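Local coordinates for protein putative phosphoglycolate phosphatase (Lactobacillus delbrueckii, PDB 2HI0) that probably hydrolyses the phosphate ester of 2-phosphoglycolate, as a phosphatase of the haloacid dehalogenase superfamily, at residues K3-I8 with R182-Y187; I44-G49 with G211-P216; A130-K135 with R163-P168; D190-I195 with Q219-T224; I206-G211 with V225-A230. All blocks are in the same frame, centred on the assembly; numbering follows the deposited sequence.

Contact 1 (K3-I8 with R182-Y187)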
# COMPACT_ATOMS: atom_id res chain seq x y z
N LYS A 3 -3.89 -16.23 18.13
CA LYS A 3 -4.82 -15.99 17.06
C LYS A 3 -4.08 -15.99 15.72
O LYS A 3 -4.50 -16.66 14.78
CB LYS A 3 -5.62 -14.69 17.27
CG LYS A 3 -6.81 -14.61 16.35
CD LYS A 3 -7.69 -13.41 16.59
CE LYS A 3 -8.92 -13.57 15.66
NZ LYS A 3 -9.99 -12.57 15.92
N TYR A 4 -2.98 -15.22 15.64
CA TYR A 4 -2.18 -15.12 14.44
C TYR A 4 -0.72 -15.24 14.85
O TYR A 4 -0.24 -14.54 15.75
CB TYR A 4 -2.43 -13.80 13.69
CG TYR A 4 -3.87 -13.59 13.29
CD1 TYR A 4 -4.52 -14.47 12.41
CD2 TYR A 4 -4.61 -12.54 13.84
CE1 TYR A 4 -5.84 -14.24 12.04
CE2 TYR A 4 -5.94 -12.36 13.50
CZ TYR A 4 -6.55 -13.22 12.61
OH TYR A 4 -7.88 -13.03 12.25
N LYS A 5 -0.00 -16.13 14.16
CA LYS A 5 1.44 -16.27 14.33
C LYS A 5 2.23 -15.33 13.38
O LYS A 5 3.42 -15.14 13.56
CB LYS A 5 1.83 -17.73 14.07
CG LYS A 5 1.22 -18.68 15.08
CD LYS A 5 1.63 -20.11 14.76
CE LYS A 5 0.87 -21.16 15.56
NZ LYS A 5 1.06 -22.48 14.85
N ALA A 6 1.56 -14.76 12.37
CA ALA A 6 2.20 -13.82 11.45
C ALA A 6 1.26 -12.67 11.14
O ALA A 6 0.09 -12.90 10.92
CB ALA A 6 2.67 -14.50 10.16
N ALA A 7 1.79 -11.44 11.11
CA ALA A 7 1.02 -10.23 10.73
C ALA A 7 1.77 -9.62 9.57
O ALA A 7 2.95 -9.32 9.68
CB ALA A 7 0.91 -9.21 11.92
N ILE A 8 1.07 -9.52 8.45
CA ILE A 8 1.60 -9.07 7.17
C ILE A 8 0.94 -7.73 6.88
O ILE A 8 -0.30 -7.66 6.76
CB ILE A 8 1.30 -10.07 6.06
CG1 ILE A 8 1.79 -11.46 6.43
CG2 ILE A 8 1.96 -9.62 4.75
CD1 ILE A 8 1.28 -12.53 5.39
N ARG A 182 -1.47 -20.37 6.40
CA ARG A 182 -2.30 -19.21 6.02
C ARG A 182 -3.45 -18.89 7.01
O ARG A 182 -3.87 -17.71 7.17
CB ARG A 182 -2.84 -19.38 4.62
CG ARG A 182 -1.75 -19.35 3.58
CD ARG A 182 -2.20 -19.88 2.20
NE ARG A 182 -1.03 -19.97 1.30
CZ ARG A 182 -0.63 -18.98 0.52
NH1 ARG A 182 -1.30 -17.83 0.51
NH2 ARG A 182 0.44 -19.12 -0.24
N ASP A 183 -3.95 -19.91 7.70
CA ASP A 183 -5.04 -19.71 8.66
C ASP A 183 -4.54 -19.06 9.97
O ASP A 183 -5.35 -18.67 10.82
CB ASP A 183 -5.76 -21.05 8.93
CG ASP A 183 -4.82 -22.09 9.51
OD1 ASP A 183 -4.05 -22.70 8.74
OD2 ASP A 183 -4.86 -22.30 10.75
N LYS A 184 -3.21 -18.97 10.14
CA LYS A 184 -2.58 -18.30 11.28
C LYS A 184 -1.91 -17.00 10.84
O LYS A 184 -1.07 -16.46 11.58
CB LYS A 184 -1.55 -19.23 11.99
CG LYS A 184 -2.19 -20.40 12.81
CD LYS A 184 -2.89 -19.89 14.10
CE LYS A 184 -3.30 -21.01 15.03
NZ LYS A 184 -4.29 -20.57 16.09
N CYS A 185 -2.23 -16.53 9.63
CA CYS A 185 -1.76 -15.24 9.13
C CYS A 185 -2.90 -14.21 9.11
O CYS A 185 -4.06 -14.57 8.92
CB CYS A 185 -1.21 -15.37 7.71
SG CYS A 185 0.24 -16.33 7.55
N VAL A 186 -2.58 -12.93 9.32
CA VAL A 186 -3.54 -11.86 9.07
C VAL A 186 -2.84 -10.77 8.22
O VAL A 186 -1.65 -10.53 8.36
CB VAL A 186 -4.14 -11.30 10.40
CG1 VAL A 186 -3.05 -10.67 11.27
CG2 VAL A 186 -5.28 -10.30 10.14
N TYR A 187 -3.60 -10.20 7.31
CA TYR A 187 -3.09 -9.13 6.46
C TYR A 187 -3.73 -7.84 6.95
O TYR A 187 -4.92 -7.80 7.25
CB TYR A 187 -3.45 -9.37 4.98
CG TYR A 187 -2.63 -8.50 4.06
CD1 TYR A 187 -1.36 -8.86 3.60
CD2 TYR A 187 -3.08 -7.23 3.76
CE1 TYR A 187 -0.59 -7.97 2.82
CE2 TYR A 187 -2.33 -6.36 2.98
CZ TYR A 187 -1.10 -6.74 2.52
OH TYR A 187 -0.36 -5.82 1.77
O HOH W 1 -6.74 -17.70 13.69
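Strands 6-8 and 185-187 are neighbours in the parallel sheet of the HAD core, with Ala6 beside Cys185, Ala7 beside Val186 and Ile8 beside Tyr187. The axes of these short segments come within 4.8 Å and diverge by 19°. Val186 bonds to the residues on either side of Ala7: its N donates to Ala6 O, and its O receives a straight bond from Ile8 N at 2.9 Å. Where the pairing begins, Lys184 O accepts two donors in its carbonyl plane, Lys5 N at 2.8 Å and Ala6 N at 3.2 Å. The main side-chain contact is CH-pi. Tyr4 CG stands anti to the carbonyl carbon (chi1 -57°), and the ring lies across Val186, whose CB is 3.5 Å from its centroid and only 2° off the normal; Lys3 CG covers the opposite face nearer the rim. Ile8 CG2 and Tyr187 CD1 meet at 3.6 Å on one face of the sheet. Ile8 O lies over the Tyr187 ring toward its rim. Tyr4 OH bonds to Asp204, Tyr187 OH to Val132 O and Lys165 NZ. The aromatic carbons thus pack on the strand pair, Tyr4 on Val186 and Tyr187 on Ile8, while each hydroxyl bonds elsewhere in the core.

Contact 2 (I44-G49 with G211-P216)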
# COMPACT_ATOMS: atom_id res chain seq x y z
N ILE A 44 -3.71 12.15 -4.24
CA ILE A 44 -2.78 11.01 -4.20
C ILE A 44 -3.40 9.79 -3.50
O ILE A 44 -3.12 8.65 -3.88
CB ILE A 44 -1.40 11.43 -3.55
CG1 ILE A 44 -0.40 11.79 -4.65
CG2 ILE A 44 -0.85 10.37 -2.62
CD1 ILE A 44 -0.78 13.03 -5.45
N LYS A 45 -4.21 10.02 -2.48
CA LYS A 45 -4.91 8.92 -1.78
C LYS A 45 -5.89 8.17 -2.68
O LYS A 45 -6.21 7.00 -2.42
CB LYS A 45 -5.60 9.46 -0.54
CG LYS A 45 -4.64 9.97 0.52
CD LYS A 45 -5.37 10.56 1.70
CE LYS A 45 -4.40 10.83 2.83
NZ LYS A 45 -5.03 11.68 3.91
N ASN A 46 -6.32 8.84 -3.75
CA ASN A 46 -7.16 8.22 -4.79
C ASN A 46 -6.33 7.57 -5.91
O ASN A 46 -6.84 6.74 -6.69
CB ASN A 46 -8.10 9.24 -5.43
CG ASN A 46 -9.26 9.59 -4.55
OD1 ASN A 46 -10.34 8.98 -4.65
ND2 ASN A 46 -9.05 10.56 -3.68
N PHE A 47 -5.07 7.94 -6.05
CA PHE A 47 -4.27 7.36 -7.13
C PHE A 47 -3.53 6.09 -6.76
O PHE A 47 -3.47 5.17 -7.52
CB PHE A 47 -3.25 8.36 -7.67
CG PHE A 47 -3.84 9.68 -8.15
CD1 PHE A 47 -5.14 9.79 -8.61
CD2 PHE A 47 -3.01 10.81 -8.19
CE1 PHE A 47 -5.63 11.02 -9.02
CE2 PHE A 47 -3.47 12.00 -8.62
CZ PHE A 47 -4.79 12.11 -9.05
N PHE A 48 -2.97 6.07 -5.56
CA PHE A 48 -2.12 4.94 -5.16
C PHE A 48 -2.94 3.78 -4.53
O PHE A 48 -4.12 3.96 -4.24
CB PHE A 48 -0.99 5.49 -4.28
CG PHE A 48 0.04 6.25 -5.08
CD1 PHE A 48 1.09 5.57 -5.68
CD2 PHE A 48 -0.05 7.60 -5.31
CE1 PHE A 48 2.01 6.22 -6.43
CE2 PHE A 48 0.88 8.26 -6.09
CZ PHE A 48 1.89 7.56 -6.64
N GLY A 49 -2.32 2.59 -4.41
CA GLY A 49 -2.96 1.37 -3.88
C GLY A 49 -2.76 0.16 -4.79
O GLY A 49 -2.63 -1.00 -4.35
N GLY A 211 -5.50 5.49 6.72
CA GLY A 211 -4.85 5.47 5.44
C GLY A 211 -5.61 6.15 4.30
O GLY A 211 -6.24 7.19 4.54
N PHE A 212 -5.52 5.58 3.10
CA PHE A 212 -5.94 6.26 1.90
C PHE A 212 -7.43 6.13 1.57
O PHE A 212 -7.92 6.89 0.70
CB PHE A 212 -5.12 5.83 0.70
CG PHE A 212 -3.66 6.22 0.76
CD1 PHE A 212 -3.06 6.76 1.87
CD2 PHE A 212 -2.87 6.00 -0.37
CE1 PHE A 212 -1.71 7.08 1.89
CE2 PHE A 212 -1.54 6.32 -0.37
CZ PHE A 212 -0.95 6.87 0.73
N ARG A 213 -8.16 5.19 2.20
CA ARG A 213 -9.61 5.03 1.96
C ARG A 213 -10.39 5.34 3.23
O ARG A 213 -9.94 5.11 4.37
CB ARG A 213 -9.93 3.62 1.50
CG ARG A 213 -9.26 3.13 0.21
CD ARG A 213 -9.57 4.01 -0.98
NE ARG A 213 -9.35 3.38 -2.27
CZ ARG A 213 -9.47 4.01 -3.45
NH1 ARG A 213 -9.75 5.32 -3.50
NH2 ARG A 213 -9.32 3.32 -4.59
N SER A 214 -11.61 5.82 3.02
CA SER A 214 -12.54 6.17 4.06
C SER A 214 -13.22 4.91 4.64
O SER A 214 -13.26 3.84 4.02
CB SER A 214 -13.63 7.09 3.51
OG SER A 214 -14.58 6.36 2.74
N VAL A 215 -13.82 5.08 5.81
CA VAL A 215 -14.53 3.99 6.44
C VAL A 215 -15.74 3.56 5.60
O VAL A 215 -15.93 2.37 5.37
CB VAL A 215 -14.90 4.33 7.91
CG1 VAL A 215 -15.93 3.34 8.49
CG2 VAL A 215 -13.62 4.36 8.74
N PRO A 216 -16.57 4.52 5.13
CA PRO A 216 -17.67 4.06 4.26
C PRO A 216 -17.22 3.32 3.00
O PRO A 216 -17.85 2.36 2.56
CB PRO A 216 -18.39 5.34 3.89
CG PRO A 216 -17.98 6.34 4.89
CD PRO A 216 -16.63 5.97 5.37
O HOH W 2 -9.08 5.17 -6.75
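Gly211 O approaches Lys45 CE to 4.4 Å where the loop after strand 204-208 of the HAD core meets helix 41-47, which probably belongs to the helical cap usual in this family. Phe212 follows and carries most of the contact. Lys45 CG lies over a face of its ring, 4.2 Å from the centroid, as a CH-pi contact, and Phe48 CB comes to the ring edge at 4.0 Å from CE2. Lys45 itself runs on to a salt bridge with Glu42, and Phe212 N is hydrogen-bonded to Asp190 OD2. Next comes Arg213, whose chain bends at CD (chi2 -57°) before its NE pairs with Glu192. Its guanidinium has Asn46 OD1 near its plane, 3.9 Å from NH1, with the amide turned 80° against it; Asn46 ND2 is hydrogen-bonded to Glu42 O. A single water bridges the two segments here, accepting from Arg213 NH2 at 2.9 Å and donating to Asn46 O at 2.7 Å. Beyond it, Ser214 is the N-cap of helix 215-220, its OG bonded to Phe217 N.

Contact 3 (A130-K135 with R163-P168)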
# COMPACT_ATOMS: atom_id res chain seq x y z
N ALA A 130 5.83 -8.97 8.75
CA ALA A 130 6.23 -8.79 7.33
C ALA A 130 5.55 -7.57 6.72
O ALA A 130 4.54 -7.09 7.23
CB ALA A 130 5.91 -10.05 6.51
N VAL A 131 6.16 -7.07 5.65
CA VAL A 131 5.62 -6.01 4.80
C VAL A 131 5.52 -6.56 3.38
O VAL A 131 6.47 -7.14 2.87
CB VAL A 131 6.51 -4.77 4.76
CG1 VAL A 131 5.92 -3.69 3.75
CG2 VAL A 131 6.73 -4.22 6.12
N VAL A 132 4.35 -6.44 2.80
CA VAL A 132 4.11 -6.78 1.40
C VAL A 132 3.30 -5.62 0.82
O VAL A 132 2.16 -5.36 1.23
CB VAL A 132 3.41 -8.14 1.23
CG1 VAL A 132 3.09 -8.40 -0.26
CG2 VAL A 132 4.28 -9.25 1.81
N SER A 133 3.89 -4.91 -0.12
CA SER A 133 3.40 -3.59 -0.58
C SER A 133 3.49 -3.48 -2.12
O SER A 133 4.41 -4.01 -2.74
CB SER A 133 4.28 -2.53 0.07
OG SER A 133 4.08 -1.23 -0.43
N ASN A 134 2.57 -2.71 -2.70
CA ASN A 134 2.63 -2.36 -4.14
C ASN A 134 3.54 -1.17 -4.42
O ASN A 134 3.74 -0.84 -5.58
CB ASN A 134 1.22 -2.06 -4.74
CG ASN A 134 0.48 -3.33 -5.19
OD1 ASN A 134 1.11 -4.40 -5.32
ND2 ASN A 134 -0.83 -3.22 -5.40
N LYS A 135 4.16 -0.61 -3.38
CA LYS A 135 5.23 0.38 -3.56
C LYS A 135 6.42 -0.29 -4.24
O LYS A 135 6.74 -1.45 -3.93
CB LYS A 135 5.65 0.96 -2.22
CG LYS A 135 6.77 1.99 -2.32
CD LYS A 135 7.17 2.56 -0.93
CE LYS A 135 6.03 3.23 -0.17
NZ LYS A 135 5.38 4.35 -0.92
N ARG A 163 3.66 -10.45 -10.38
CA ARG A 163 2.36 -9.77 -10.25
C ARG A 163 2.19 -8.96 -8.95
O ARG A 163 2.56 -9.41 -7.85
CB ARG A 163 1.18 -10.74 -10.41
CG ARG A 163 1.14 -11.42 -11.74
CD ARG A 163 -0.09 -12.23 -11.92
NE ARG A 163 -0.20 -13.36 -10.97
CZ ARG A 163 -1.19 -14.26 -10.98
NH1 ARG A 163 -2.18 -14.13 -11.85
NH2 ARG A 163 -1.24 -15.23 -10.10
N ARG A 164 1.59 -7.77 -9.11
CA ARG A 164 1.28 -6.92 -8.00
C ARG A 164 0.09 -7.46 -7.22
O ARG A 164 -0.64 -8.32 -7.71
CB ARG A 164 1.01 -5.51 -8.51
CG ARG A 164 -0.25 -5.45 -9.41
CD ARG A 164 -0.65 -3.99 -9.63
NE ARG A 164 -1.76 -3.85 -10.58
CZ ARG A 164 -3.05 -3.89 -10.28
NH1 ARG A 164 -3.48 -4.12 -9.04
NH2 ARG A 164 -3.94 -3.70 -11.24
N LYS A 165 -0.10 -6.93 -6.04
CA LYS A 165 -1.32 -7.18 -5.25
C LYS A 165 -2.45 -6.60 -6.12
O LYS A 165 -2.28 -5.52 -6.76
CB LYS A 165 -1.28 -6.45 -3.89
CG LYS A 165 -0.22 -6.89 -2.86
CD LYS A 165 0.12 -5.72 -1.91
CE LYS A 165 -1.09 -5.29 -1.12
NZ LYS A 165 -0.84 -4.06 -0.30
N PRO A 166 -3.63 -7.23 -6.11
CA PRO A 166 -4.08 -8.32 -5.25
C PRO A 166 -3.85 -9.74 -5.74
O PRO A 166 -4.42 -10.64 -5.10
CB PRO A 166 -5.57 -8.01 -5.10
CG PRO A 166 -5.98 -7.47 -6.43
CD PRO A 166 -4.75 -6.71 -6.94
N ALA A 167 -2.99 -9.96 -6.75
CA ALA A 167 -2.57 -11.34 -7.06
C ALA A 167 -1.92 -11.90 -5.82
O ALA A 167 -1.33 -11.13 -5.03
CB ALA A 167 -1.59 -11.40 -8.25
N PRO A 168 -2.01 -13.23 -5.62
CA PRO A 168 -1.43 -13.77 -4.38
C PRO A 168 0.10 -13.91 -4.37
O PRO A 168 0.65 -14.26 -3.32
CB PRO A 168 -2.05 -15.16 -4.29
CG PRO A 168 -2.41 -15.51 -5.67
CD PRO A 168 -2.77 -14.23 -6.36
O HOH W 3 0.25 -1.84 -1.44
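Lys165 O is gripped by two side-chain donors: Asn134 ND2 at 3.0 Å, which stands above the carbonyl plane, and Arg164 NH1 at 2.9 Å, which lies in that plane on a lone pair. The same Asn134 amide takes a second bond, for Lys165 N donates to a lone pair of OD1 at 2.9 Å. The amide therefore bridges the N-H and C=O of one residue, next to the cis peptide that leads into Pro166. With ND2 also bonded to Gly49 O, its rotation is fixed from several directions. The aliphatic part of Lys165 passes Val132, CD lying 4.3 Å from CG1, and then bends at CE (chi3 62°). Its NZ pairs with Asp194 and Asp10 and meets Tyr187 OH; a water accepts from NZ at 2.7 Å and from Asn134 N at 2.8 Å. Ser133 OG accepts from Lys135 N in an ST turn. Ser133, ending strand 128-133, and Lys165, in the loop before helix 169-178, are consistent with motifs II and III of the HAD family. Asn134 is then a second-shell residue: by clamping the lysine's backbone it probably helps to fix the point from which NZ reaches the two aspartates.

Contact 4 (D190-I195 with Q219-T224); sequences DSEIDI and QKHGAT. With NA (sodium ion), chain C.
The imidazole of His221 is approached obliquely by Glu192 CB, 3.8 Å from CD2, and the ring of Phe217 stacks on it; ND1 is held by Phe217 O. Glu192 turns its carboxylate elsewhere, bending at CD (chi2 -76°), with OE1 salt-bridged to Arg213. The carboxylate of Asp194 takes Ser191 N on the anti side of OD2 at 3.1 Å, 24° out of its plane, within a capping box that starts helix 192-200. Between the segments the contact is apolar. Ile195 CD1 meets Ala223 CB at 3.7 Å, and its CG2 lies 3.5 Å from His221 O. Gly222, with positive phi, is the C-prime residue of a Schellman motif ending helix 215-220. Ahead of helix 192-200, the sodium ion is coordinated by Asp190 OD1 at 2.3 Å, Asp10 OD2, Asp12 O and a water. That water donates to Asp194 OD2 at 2.8 Å. An alanine in place of Asp194 would probably leave Ser191 N and this water without this acceptor and Lys165 NZ without one of its carboxylate partners. The helix is thus split: its polar N-terminal turn faces the metal site, probably the magnesium site of related phosphatases, while apolar Ile195 packs on the His221-Ala223 turn.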
# COMPACT_ATOMS: atom_id res chain seq x y z
N ASP A 190 -5.03 -0.54 4.36
CA ASP A 190 -5.96 0.58 4.37
C ASP A 190 -6.87 0.68 3.13
O ASP A 190 -7.59 1.66 3.00
CB ASP A 190 -5.15 1.88 4.47
CG ASP A 190 -4.26 2.11 3.24
OD1 ASP A 190 -3.72 1.11 2.71
OD2 ASP A 190 -4.08 3.26 2.76
N SER A 191 -6.82 -0.31 2.24
CA SER A 191 -7.55 -0.20 0.99
C SER A 191 -8.29 -1.47 0.60
O SER A 191 -8.14 -2.56 1.19
CB SER A 191 -6.60 0.22 -0.12
OG SER A 191 -5.93 -0.91 -0.66
N GLU A 192 -9.09 -1.32 -0.47
CA GLU A 192 -9.78 -2.46 -1.10
C GLU A 192 -8.82 -3.50 -1.68
O GLU A 192 -9.14 -4.68 -1.74
CB GLU A 192 -10.76 -1.97 -2.18
CG GLU A 192 -10.16 -1.51 -3.51
CD GLU A 192 -9.48 -0.13 -3.57
OE1 GLU A 192 -9.17 0.46 -2.51
OE2 GLU A 192 -9.27 0.34 -4.73
N ILE A 193 -7.64 -3.05 -2.12
CA ILE A 193 -6.62 -3.96 -2.66
C ILE A 193 -6.14 -4.90 -1.55
O ILE A 193 -5.86 -6.08 -1.83
CB ILE A 193 -5.44 -3.19 -3.30
CG1 ILE A 193 -5.95 -2.27 -4.40
CG2 ILE A 193 -4.28 -4.13 -3.75
CD1 ILE A 193 -6.75 -3.01 -5.42
N ASP A 194 -6.03 -4.39 -0.31
CA ASP A 194 -5.66 -5.20 0.85
C ASP A 194 -6.74 -6.23 1.23
O ASP A 194 -6.44 -7.40 1.46
CB ASP A 194 -5.28 -4.28 2.01
CG ASP A 194 -4.18 -3.30 1.62
OD1 ASP A 194 -3.24 -3.73 0.92
OD2 ASP A 194 -4.35 -2.10 1.86
N ILE A 195 -7.99 -5.77 1.22
CA ILE A 195 -9.13 -6.67 1.37
C ILE A 195 -9.05 -7.84 0.37
O ILE A 195 -9.18 -9.01 0.73
CB ILE A 195 -10.47 -5.91 1.25
CG1 ILE A 195 -10.61 -4.87 2.38
CG2 ILE A 195 -11.67 -6.88 1.31
CD1 ILE A 195 -11.69 -3.86 2.23
N GLN A 219 -16.05 -0.27 4.15
CA GLN A 219 -17.24 -1.07 4.41
C GLN A 219 -17.91 -1.53 3.11
O GLN A 219 -18.29 -2.69 3.00
CB GLN A 219 -18.21 -0.30 5.29
CG GLN A 219 -17.66 -0.10 6.68
CD GLN A 219 -18.59 0.68 7.59
OE1 GLN A 219 -19.07 1.74 7.23
NE2 GLN A 219 -18.81 0.16 8.79
N LYS A 220 -18.06 -0.62 2.15
CA LYS A 220 -18.63 -0.94 0.85
C LYS A 220 -17.85 -2.03 0.15
O LYS A 220 -18.41 -2.85 -0.57
CB LYS A 220 -18.64 0.34 -0.01
CG LYS A 220 -19.19 0.18 -1.41
CD LYS A 220 -19.30 1.53 -2.11
CE LYS A 220 -17.94 2.25 -2.21
N HIS A 221 -16.53 -2.04 0.35
CA HIS A 221 -15.61 -2.95 -0.33
C HIS A 221 -15.27 -4.21 0.43
O HIS A 221 -14.34 -4.93 0.08
CB HIS A 221 -14.37 -2.16 -0.75
CG HIS A 221 -14.59 -1.40 -2.01
ND1 HIS A 221 -15.16 -0.15 -2.04
CD2 HIS A 221 -14.43 -1.77 -3.30
CE1 HIS A 221 -15.28 0.25 -3.30
NE2 HIS A 221 -14.84 -0.73 -4.08
N GLY A 222 -16.00 -4.49 1.49
CA GLY A 222 -15.88 -5.77 2.19
C GLY A 222 -15.03 -5.92 3.43
O GLY A 222 -14.73 -7.03 3.85
N ALA A 223 -14.62 -4.81 4.04
CA ALA A 223 -13.85 -4.85 5.25
C ALA A 223 -14.77 -5.33 6.35
O ALA A 223 -15.95 -4.96 6.36
CB ALA A 223 -13.32 -3.49 5.58
N THR A 224 -14.26 -6.16 7.25
CA THR A 224 -15.09 -6.64 8.36
C THR A 224 -14.61 -6.21 9.74
O THR A 224 -15.44 -6.09 10.64
CB THR A 224 -15.25 -8.17 8.34
OG1 THR A 224 -13.96 -8.80 8.42
CG2 THR A 224 -15.97 -8.62 7.07
NA NA C . -1.93 1.10 1.20
O HOH W 4 -3.57 -0.46 -0.25

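Contact 5 (I206-G211 with V225-A230). With EDO (1,2-ethanediol), chain I.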
# COMPACT_ATOMS: atom_id res chain seq x y z
N ILE A 206 -7.46 -7.27 8.50
CA ILE A 206 -7.83 -6.17 9.36
C ILE A 206 -7.60 -4.89 8.55
O ILE A 206 -6.54 -4.77 7.86
CB ILE A 206 -6.95 -6.16 10.65
CG1 ILE A 206 -7.17 -7.42 11.47
CG2 ILE A 206 -7.19 -4.88 11.45
CD1 ILE A 206 -6.05 -7.63 12.53
N ALA A 207 -8.59 -4.01 8.56
CA ALA A 207 -8.51 -2.73 7.87
C ALA A 207 -8.25 -1.59 8.87
O ALA A 207 -8.77 -1.60 9.97
CB ALA A 207 -9.83 -2.45 7.04
N VAL A 208 -7.43 -0.63 8.49
CA VAL A 208 -7.11 0.53 9.32
C VAL A 208 -7.78 1.76 8.68
O VAL A 208 -7.92 1.83 7.46
CB VAL A 208 -5.56 0.71 9.50
CG1 VAL A 208 -4.99 -0.63 9.99
CG2 VAL A 208 -4.84 1.21 8.22
N ASN A 209 -8.18 2.72 9.50
CA ASN A 209 -8.92 3.90 9.00
C ASN A 209 -8.03 5.15 8.82
O ASN A 209 -8.52 6.24 8.51
CB ASN A 209 -10.12 4.21 9.90
CG ASN A 209 -9.75 5.10 11.09
OD1 ASN A 209 -8.64 5.04 11.59
ND2 ASN A 209 -10.68 5.94 11.52
N TRP A 210 -6.73 5.01 9.06
CA TRP A 210 -5.84 6.17 9.03
C TRP A 210 -5.08 6.27 7.71
O TRP A 210 -4.15 7.11 7.60
CB TRP A 210 -4.88 6.19 10.23
CG TRP A 210 -4.05 4.98 10.39
CD1 TRP A 210 -2.87 4.72 9.77
CD2 TRP A 210 -4.29 3.90 11.29
NE1 TRP A 210 -2.38 3.51 10.18
CE2 TRP A 210 -3.22 3.00 11.14
CE3 TRP A 210 -5.34 3.57 12.17
CZ2 TRP A 210 -3.15 1.81 11.87
CZ3 TRP A 210 -5.26 2.47 12.89
CH2 TRP A 210 -4.18 1.56 12.74
N GLY A 211 -5.50 5.49 6.72
CA GLY A 211 -4.85 5.47 5.44
C GLY A 211 -5.61 6.15 4.30
O GLY A 211 -6.24 7.19 4.54
N VAL A 225 -13.31 -6.08 9.93
CA VAL A 225 -12.72 -5.52 11.15
C VAL A 225 -11.99 -4.24 10.74
O VAL A 225 -11.09 -4.27 9.90
CB VAL A 225 -11.73 -6.49 11.81
CG1 VAL A 225 -11.07 -5.80 12.99
CG2 VAL A 225 -12.46 -7.77 12.27
N ILE A 226 -12.42 -3.11 11.30
CA ILE A 226 -11.80 -1.83 10.99
C ILE A 226 -11.38 -1.20 12.30
O ILE A 226 -12.20 -1.07 13.21
CB ILE A 226 -12.72 -0.85 10.18
CG1 ILE A 226 -13.21 -1.49 8.87
CG2 ILE A 226 -11.98 0.45 9.85
CD1 ILE A 226 -14.32 -0.66 8.17
N VAL A 227 -10.11 -0.84 12.42
CA VAL A 227 -9.58 -0.30 13.67
C VAL A 227 -9.13 1.14 13.42
O VAL A 227 -8.77 1.50 12.29
CB VAL A 227 -8.42 -1.20 14.20
CG1 VAL A 227 -8.89 -2.62 14.53
CG2 VAL A 227 -7.25 -1.26 13.21
N ASP A 228 -9.11 1.96 14.48
CA ASP A 228 -8.67 3.36 14.31
C ASP A 228 -7.52 3.83 15.21
O ASP A 228 -7.15 4.99 15.19
CB ASP A 228 -9.87 4.32 14.39
CG ASP A 228 -10.53 4.32 15.73
OD1 ASP A 228 -10.06 3.65 16.67
OD2 ASP A 228 -11.57 5.03 15.82
N THR A 229 -6.95 2.93 16.00
CA THR A 229 -5.67 3.22 16.64
C THR A 229 -4.74 2.04 16.54
O THR A 229 -5.20 0.91 16.38
CB THR A 229 -5.84 3.58 18.13
OG1 THR A 229 -6.21 2.40 18.85
CG2 THR A 229 -6.92 4.62 18.33
N ALA A 230 -3.44 2.30 16.69
CA ALA A 230 -2.40 1.24 16.75
C ALA A 230 -2.66 0.26 17.93
O ALA A 230 -2.45 -0.95 17.78
CB ALA A 230 -0.99 1.86 16.81
C1 EDO I . -2.22 5.37 13.79
O1 EDO I . -1.53 6.58 14.10
C2 EDO I . -3.42 5.39 14.70
O2 EDO I . -2.93 4.94 15.97
O HOH W 5 -7.66 7.07 13.00
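Trp210 holds CG between its backbone N and carbonyl carbon (chi1 56°). The far end of its indole meets the chain at Asp228, with CZ3 lying 3.5 Å from Asp228 C. Asp228 CA lies in plane at the ring's edge. Val208 CB sits 3.4 Å above one face, toward the rim, and C1 of a 1,2-ethanediol, probably from the crystallisation liquor, covers the centre of the other. The diol's O2 accepts from Ala230 N at 2.8 Å, at the start of helix 230-238. Trp210 NE1 donates to Thr14 O. An alanine at Trp210 would probably leave Thr14 O without this donor and open a gap between Val208 and the backbone at Asp228. Ahead of the indole the strands pair in parallel: Ala207 N donates to Val225 O at 2.8 Å, Val227 N to Ala207 O at 2.9 Å, and Asn209 N to Val227 O on a more bent line. Val227 CG2 touches both Ile206 CG2 and Val208 CG1 at 4.0 Å. A water donates to Asn209 OD1 at 2.7 Å and also to Asp228 O. Strand 204-208, helix 215-220 and strand 226-227 make a beta-alpha-beta unit. Ile226 packs on Leu218 of that helix, whereas Ile206 and Val227 face Leu233 of helix 230-238, and strand 226-227 forms the sheet's border.

How the contacts relate
From the N terminus, contact 1 opens first, followed by contact 2 at helix 41-47. Contact 3 both opens and closes next, so it lies wholly within the spans of contacts 1 and 2. Contact 1 then closes at 182-187, crossing contact 2, which is still open. Contacts 4 and 5 open in turn before contact 2 closes at 211-216; contact 4 closes at 219-224 and contact 5 at 225-230, so these three cross one another. Contacts 1 and 5 knit the parallel sheet, contact 3 joins it through strand 128-133, and contact 2 ties in the probable cap. Around the sodium site, Lys165 joins contact 3 to Asp194 of contact 4, and Asp190 joins contact 4 to Phe212 of contact 2.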